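Local structure of PAC2 family protein (2WAM) at residues Arg64-Ala78 against Leu170-Pro182. The protein is of unknown function but belongs to the PAC2 family and represents a gene family duplicated in actinobacteria. Residues are numbered along the deposited sequence; the frame is centred on the assembly and turned at random.
Sequences RGPVLVHALEGFSDA and LGVRQTIGLGTVP
Thr180 OG1 is gripped twice by the loop that follows strand 67-73: it donates to Ser76 O at 2.8 Å and accepts from Ala78 N at 2.9 Å. Its chi1 of 76° sets the hydroxyl between the backbone N and the carbonyl carbon, facing that loop. Ser76 OG returns a bond to Thr180 O (2.8 Å), and both hydroxyls meet the carbonyl they donate to from above its plane. These bonds close the C-terminal end of a parallel pair, strands 67-73 and 174-182, neighbours in the middle of the mixed central sheet, with strand 143-148 on the far side of 67-73 and strand 234-242 beyond 174-182. The ladder runs from Leu68 N to Gln174 O, Ile176 N to Leu68 O (2.7 Å), His70 N to Ile176 O and Leu178 N to His70 O. Where the strands then part, water 2 takes over, accepting from Leu72 N and donating to Leu178 O. On the sheet face under helix 219-229, the His70 ring lies over Gly177, whose CA sits 3.5 Å from the ring centroid in a CH-pi contact; glycine here lets the imidazole come down onto the strand. Ser220 OG hydrogen-bonds ND1, while water 1, in the ring plane, bonds NE2 and donates to Thr175 O; both nitrogens thus have a partner. Val67, Val69 and Ile176 line the other face, Val67 CG1 meeting Ile176 CD1; helix 251-265 covers Val69 and Ile176. At the N-terminal end Arg173 N bonds Pro66 O, and Val67 CG2 lies over one face of the Arg173 guanidinium. Two like charges come close here, but Arg64 is poorly ordered and its position uncertain; its NE is modelled over the opposite face, above the centre, the two guanidinium planes 32° apart.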
loop_
_atom_site.group_PDB
_atom_site.type_symbol
_atom_site.label_atom_id
_atom_site.label_comp_id
_atom_site.label_asym_id
_atom_site.label_seq_id
_atom_site.Cartn_x
_atom_site.Cartn_y
_atom_site.Cartn_z
ATOM N N ARG A 64 -26.209 -1.132 -27.845
ATOM C CA ARG A 64 -26.584 -1.929 -26.682
ATOM C C ARG A 64 -25.333 -2.480 -25.973
ATOM O O ARG A 64 -24.309 -2.730 -26.602
ATOM C CB ARG A 64 -27.446 -3.075 -27.190
ATOM C CG ARG A 64 -28.466 -3.671 -26.257
ATOM C CD ARG A 64 -29.304 -4.651 -27.096
ATOM N NE ARG A 64 -30.020 -5.660 -26.324
ATOM C CZ ARG A 64 -31.032 -5.387 -25.508
ATOM N NH1 ARG A 64 -31.430 -4.130 -25.344
ATOM N NH2 ARG A 64 -31.637 -6.365 -24.848
ATOM N N GLY A 65 -25.410 -2.675 -24.663
ATOM C CA GLY A 65 -24.262 -3.165 -23.922
ATOM C C GLY A 65 -24.097 -4.675 -23.971
ATOM O O GLY A 65 -25.029 -5.392 -24.349
ATOM N N PRO A 66 -22.913 -5.166 -23.567
ATOM C CA PRO A 66 -22.555 -6.591 -23.535
ATOM C C PRO A 66 -23.284 -7.399 -22.455
ATOM O O PRO A 66 -23.609 -6.898 -21.384
ATOM C CB PRO A 66 -21.061 -6.581 -23.189
ATOM C CG PRO A 66 -20.656 -5.155 -23.084
ATOM C CD PRO A 66 -21.882 -4.337 -22.927
ATOM N N VAL A 67 -23.518 -8.667 -22.758
ATOM C CA VAL A 67 -23.907 -9.658 -21.765
ATOM C C VAL A 67 -22.648 -10.138 -21.016
ATOM O O VAL A 67 -21.571 -10.264 -21.605
ATOM C CB VAL A 67 -24.614 -10.841 -22.461
ATOM C CG1 VAL A 67 -24.655 -12.062 -21.581
ATOM C CG2 VAL A 67 -26.009 -10.430 -22.875
ATOM N N LEU A 68 -22.776 -10.365 -19.711
ATOM C CA LEU A 68 -21.691 -10.922 -18.921
ATOM C C LEU A 68 -22.075 -12.325 -18.484
ATOM O O LEU A 68 -23.095 -12.511 -17.832
ATOM C CB LEU A 68 -21.399 -10.063 -17.687
ATOM C CG LEU A 68 -20.466 -10.707 -16.646
ATOM C CD1 LEU A 68 -19.100 -11.064 -17.245
ATOM C CD2 LEU A 68 -20.294 -9.811 -15.434
ATOM N N VAL A 69 -21.252 -13.303 -18.850
ATOM C CA VAL A 69 -21.437 -14.685 -18.424
ATOM C C VAL A 69 -20.380 -15.008 -17.381
ATOM O O VAL A 69 -19.204 -14.735 -17.603
ATOM C CB VAL A 69 -21.258 -15.673 -19.607
ATOM C CG1 VAL A 69 -21.488 -17.086 -19.148
ATOM C CG2 VAL A 69 -22.187 -15.321 -20.753
ATOM N N HIS A 70 -20.784 -15.574 -16.246
ATOM C CA HIS A 70 -19.816 -16.035 -15.240
ATOM C C HIS A 70 -19.863 -17.546 -15.030
ATOM O O HIS A 70 -20.934 -18.141 -14.841
ATOM C CB HIS A 70 -19.891 -15.254 -13.900
ATOM C CG HIS A 70 -21.259 -15.170 -13.290
ATOM N ND1 HIS A 70 -21.585 -15.794 -12.103
ATOM C CD2 HIS A 70 -22.372 -14.495 -13.672
ATOM C CE1 HIS A 70 -22.841 -15.521 -11.790
ATOM N NE2 HIS A 70 -23.342 -14.735 -12.727
ATOM N N ALA A 71 -18.677 -18.150 -15.077
ATOM C CA ALA A 71 -18.523 -19.598 -14.962
ATOM C C ALA A 71 -17.349 -19.946 -14.060
ATOM O O ALA A 71 -16.202 -19.922 -14.493
ATOM C CB ALA A 71 -18.324 -20.213 -16.343
ATOM N N LEU A 72 -17.648 -20.287 -12.810
ATOM C CA LEU A 72 -16.619 -20.524 -11.804
ATOM C C LEU A 72 -16.635 -21.957 -11.252
ATOM O O LEU A 72 -17.689 -22.519 -10.954
ATOM C CB LEU A 72 -16.727 -19.482 -10.674
ATOM C CG LEU A 72 -16.715 -18.004 -11.097
ATOM C CD1 LEU A 72 -16.895 -17.077 -9.911
ATOM C CD2 LEU A 72 -15.433 -17.663 -11.845
ATOM N N GLU A 73 -15.450 -22.541 -11.122
ATOM C CA GLU A 73 -15.313 -23.920 -10.677
ATOM C C GLU A 73 -14.864 -23.981 -9.229
ATOM O O GLU A 73 -14.055 -23.171 -8.797
ATOM C CB GLU A 73 -14.286 -24.649 -11.533
ATOM C CG GLU A 73 -14.324 -24.282 -12.992
ATOM C CD GLU A 73 -13.088 -24.752 -13.723
ATOM O OE1 GLU A 73 -12.448 -25.717 -13.246
ATOM O OE2 GLU A 73 -12.762 -24.158 -14.768
ATOM N N GLY A 74 -15.373 -24.963 -8.492
ATOM C CA GLY A 74 -15.008 -25.126 -7.098
ATOM C C GLY A 74 -16.198 -25.196 -6.156
ATOM O O GLY A 74 -16.064 -25.631 -5.017
ATOM N N PHE A 75 -17.364 -24.776 -6.637
ATOM C CA PHE A 75 -18.588 -24.833 -5.850
ATOM C C PHE A 75 -19.295 -26.170 -6.049
ATOM O O PHE A 75 -19.257 -27.037 -5.191
ATOM C CB PHE A 75 -19.521 -23.680 -6.229
ATOM C CG PHE A 75 -20.855 -23.717 -5.526
ATOM C CD1 PHE A 75 -22.024 -23.480 -6.227
ATOM C CD2 PHE A 75 -20.938 -23.995 -4.168
ATOM C CE1 PHE A 75 -23.242 -23.513 -5.590
ATOM C CE2 PHE A 75 -22.151 -24.034 -3.527
ATOM C CZ PHE A 75 -23.305 -23.791 -4.233
ATOM N N SER A 76 -19.950 -26.316 -7.190
ATOM C CA SER A 76 -20.571 -27.569 -7.571
ATOM C C SER A 76 -20.292 -27.784 -9.044
ATOM O O SER A 76 -20.721 -26.984 -9.875
ATOM C CB SER A 76 -22.078 -27.513 -7.337
ATOM O OG SER A 76 -22.731 -28.593 -7.978
ATOM N N ASP A 77 -19.578 -28.864 -9.353
ATOM C CA ASP A 77 -19.075 -29.118 -10.701
ATOM C C ASP A 77 -19.467 -30.476 -11.271
ATOM O O ASP A 77 -18.643 -31.164 -11.876
ATOM C CB ASP A 77 -17.559 -28.978 -10.710
ATOM C CG ASP A 77 -17.123 -27.569 -10.428
ATOM O OD1 ASP A 77 -17.428 -26.702 -11.271
ATOM O OD2 ASP A 77 -16.508 -27.325 -9.365
ATOM N N ALA A 78 -20.729 -30.848 -11.088
ATOM C CA ALA A 78 -21.247 -32.083 -11.646
ATOM C C ALA A 78 -21.131 -32.064 -13.163
ATOM O O ALA A 78 -21.520 -31.086 -13.814
ATOM C CB ALA A 78 -22.697 -32.285 -11.228
ATOM N N LEU A 170 -17.950 -1.214 -18.157
ATOM C CA LEU A 170 -17.955 -1.804 -19.485
ATOM C C LEU A 170 -19.331 -1.876 -20.131
ATOM O O LEU A 170 -19.451 -2.346 -21.250
ATOM C CB LEU A 170 -17.294 -3.185 -19.478
ATOM C CG LEU A 170 -15.796 -3.252 -19.159
ATOM C CD1 LEU A 170 -15.342 -4.689 -19.110
ATOM C CD2 LEU A 170 -14.975 -2.491 -20.171
ATOM N N GLY A 171 -20.363 -1.418 -19.431
ATOM C CA GLY A 171 -21.680 -1.289 -20.033
ATOM C C GLY A 171 -22.596 -2.497 -19.973
ATOM O O GLY A 171 -23.621 -2.540 -20.651
ATOM N N VAL A 172 -22.244 -3.470 -19.146
ATOM C CA VAL A 172 -23.006 -4.709 -19.038
ATOM C C VAL A 172 -24.500 -4.489 -18.821
ATOM O O VAL A 172 -24.905 -3.695 -17.973
ATOM C CB VAL A 172 -22.438 -5.604 -17.926
ATOM C CG1 VAL A 172 -23.430 -6.703 -17.550
ATOM C CG2 VAL A 172 -21.112 -6.183 -18.375
ATOM N N ARG A 173 -25.317 -5.210 -19.581
ATOM C CA ARG A 173 -26.764 -5.025 -19.540
ATOM C C ARG A 173 -27.498 -6.221 -18.923
ATOM O O ARG A 173 -28.698 -6.159 -18.650
ATOM C CB ARG A 173 -27.298 -4.763 -20.948
ATOM C CG ARG A 173 -27.304 -5.999 -21.827
ATOM C CD ARG A 173 -27.819 -5.716 -23.226
ATOM N NE ARG A 173 -27.632 -6.863 -24.118
ATOM C CZ ARG A 173 -28.423 -7.930 -24.113
ATOM N NH1 ARG A 173 -29.449 -8.002 -23.264
ATOM N NH2 ARG A 173 -28.192 -8.925 -24.949
ATOM N N GLN A 174 -26.763 -7.300 -18.697
ATOM C CA GLN A 174 -27.338 -8.551 -18.219
ATOM C C GLN A 174 -26.214 -9.485 -17.779
ATOM O O GLN A 174 -25.213 -9.630 -18.476
ATOM C CB GLN A 174 -28.149 -9.209 -19.329
ATOM C CG GLN A 174 -28.815 -10.507 -18.938
ATOM C CD GLN A 174 -29.638 -11.092 -20.080
ATOM O OE1 GLN A 174 -29.100 -11.738 -20.978
ATOM N NE2 GLN A 174 -30.951 -10.877 -20.040
ATOM N N THR A 175 -26.384 -10.110 -16.621
ATOM C CA THR A 175 -25.381 -11.005 -16.072
ATOM C C THR A 175 -25.956 -12.404 -15.915
ATOM O O THR A 175 -26.907 -12.606 -15.169
ATOM C CB THR A 175 -24.862 -10.499 -14.713
ATOM O OG1 THR A 175 -24.288 -9.201 -14.884
ATOM C CG2 THR A 175 -23.797 -11.437 -14.166
ATOM N N ILE A 176 -25.367 -13.359 -16.630
ATOM C CA ILE A 176 -25.849 -14.738 -16.665
ATOM C C ILE A 176 -24.873 -15.683 -15.962
ATOM O O ILE A 176 -23.727 -15.812 -16.381
ATOM C CB ILE A 176 -26.013 -15.239 -18.119
ATOM C CG1 ILE A 176 -26.813 -14.248 -18.953
ATOM C CG2 ILE A 176 -26.648 -16.616 -18.157
ATOM C CD1 ILE A 176 -27.088 -14.724 -20.345
ATOM N N GLY A 177 -25.342 -16.360 -14.913
ATOM C CA GLY A 177 -24.516 -17.309 -14.195
ATOM C C GLY A 177 -24.727 -18.773 -14.559
ATOM O O GLY A 177 -25.842 -19.214 -14.864
ATOM N N LEU A 178 -23.644 -19.540 -14.513
ATOM C CA LEU A 178 -23.729 -20.964 -14.780
ATOM C C LEU A 178 -23.578 -21.798 -13.507
ATOM O O LEU A 178 -22.772 -21.477 -12.631
ATOM C CB LEU A 178 -22.679 -21.378 -15.805
ATOM C CG LEU A 178 -22.660 -20.597 -17.117
ATOM C CD1 LEU A 178 -21.828 -21.346 -18.169
ATOM C CD2 LEU A 178 -24.077 -20.347 -17.593
ATOM N N GLY A 179 -24.371 -22.865 -13.421
ATOM C CA GLY A 179 -24.303 -23.795 -12.313
ATOM C C GLY A 179 -24.622 -25.238 -12.684
ATOM O O GLY A 179 -25.215 -25.531 -13.732
ATOM N N THR A 180 -24.200 -26.149 -11.813
ATOM C CA THR A 180 -24.593 -27.548 -11.892
ATOM C C THR A 180 -25.045 -27.997 -10.514
ATOM O O THR A 180 -24.699 -27.389 -9.494
ATOM C CB THR A 180 -23.420 -28.487 -12.259
ATOM O OG1 THR A 180 -22.582 -28.674 -11.107
ATOM C CG2 THR A 180 -22.595 -27.958 -13.418
ATOM N N VAL A 181 -25.810 -29.080 -10.493
ATOM C CA VAL A 181 -26.142 -29.773 -9.260
ATOM C C VAL A 181 -26.430 -31.217 -9.655
ATOM O O VAL A 181 -27.034 -31.466 -10.696
ATOM C CB VAL A 181 -27.348 -29.116 -8.533
ATOM C CG1 VAL A 181 -28.578 -29.091 -9.428
ATOM C CG2 VAL A 181 -27.656 -29.834 -7.226
ATOM N N PRO A 182 -25.950 -32.177 -8.858
ATOM C CA PRO A 182 -26.283 -33.580 -9.138
ATOM C C PRO A 182 -27.714 -33.845 -8.702
ATOM O O PRO A 182 -28.111 -33.326 -7.671
ATOM C CB PRO A 182 -25.310 -34.370 -8.255
ATOM C CG PRO A 182 -24.303 -33.357 -7.750
ATOM C CD PRO A 182 -25.002 -32.038 -7.743
HETATM O O HOH W 1 -25.991 -13.951 -12.639
HETATM O O HOH W 2 -20.342 -20.355 -11.944
#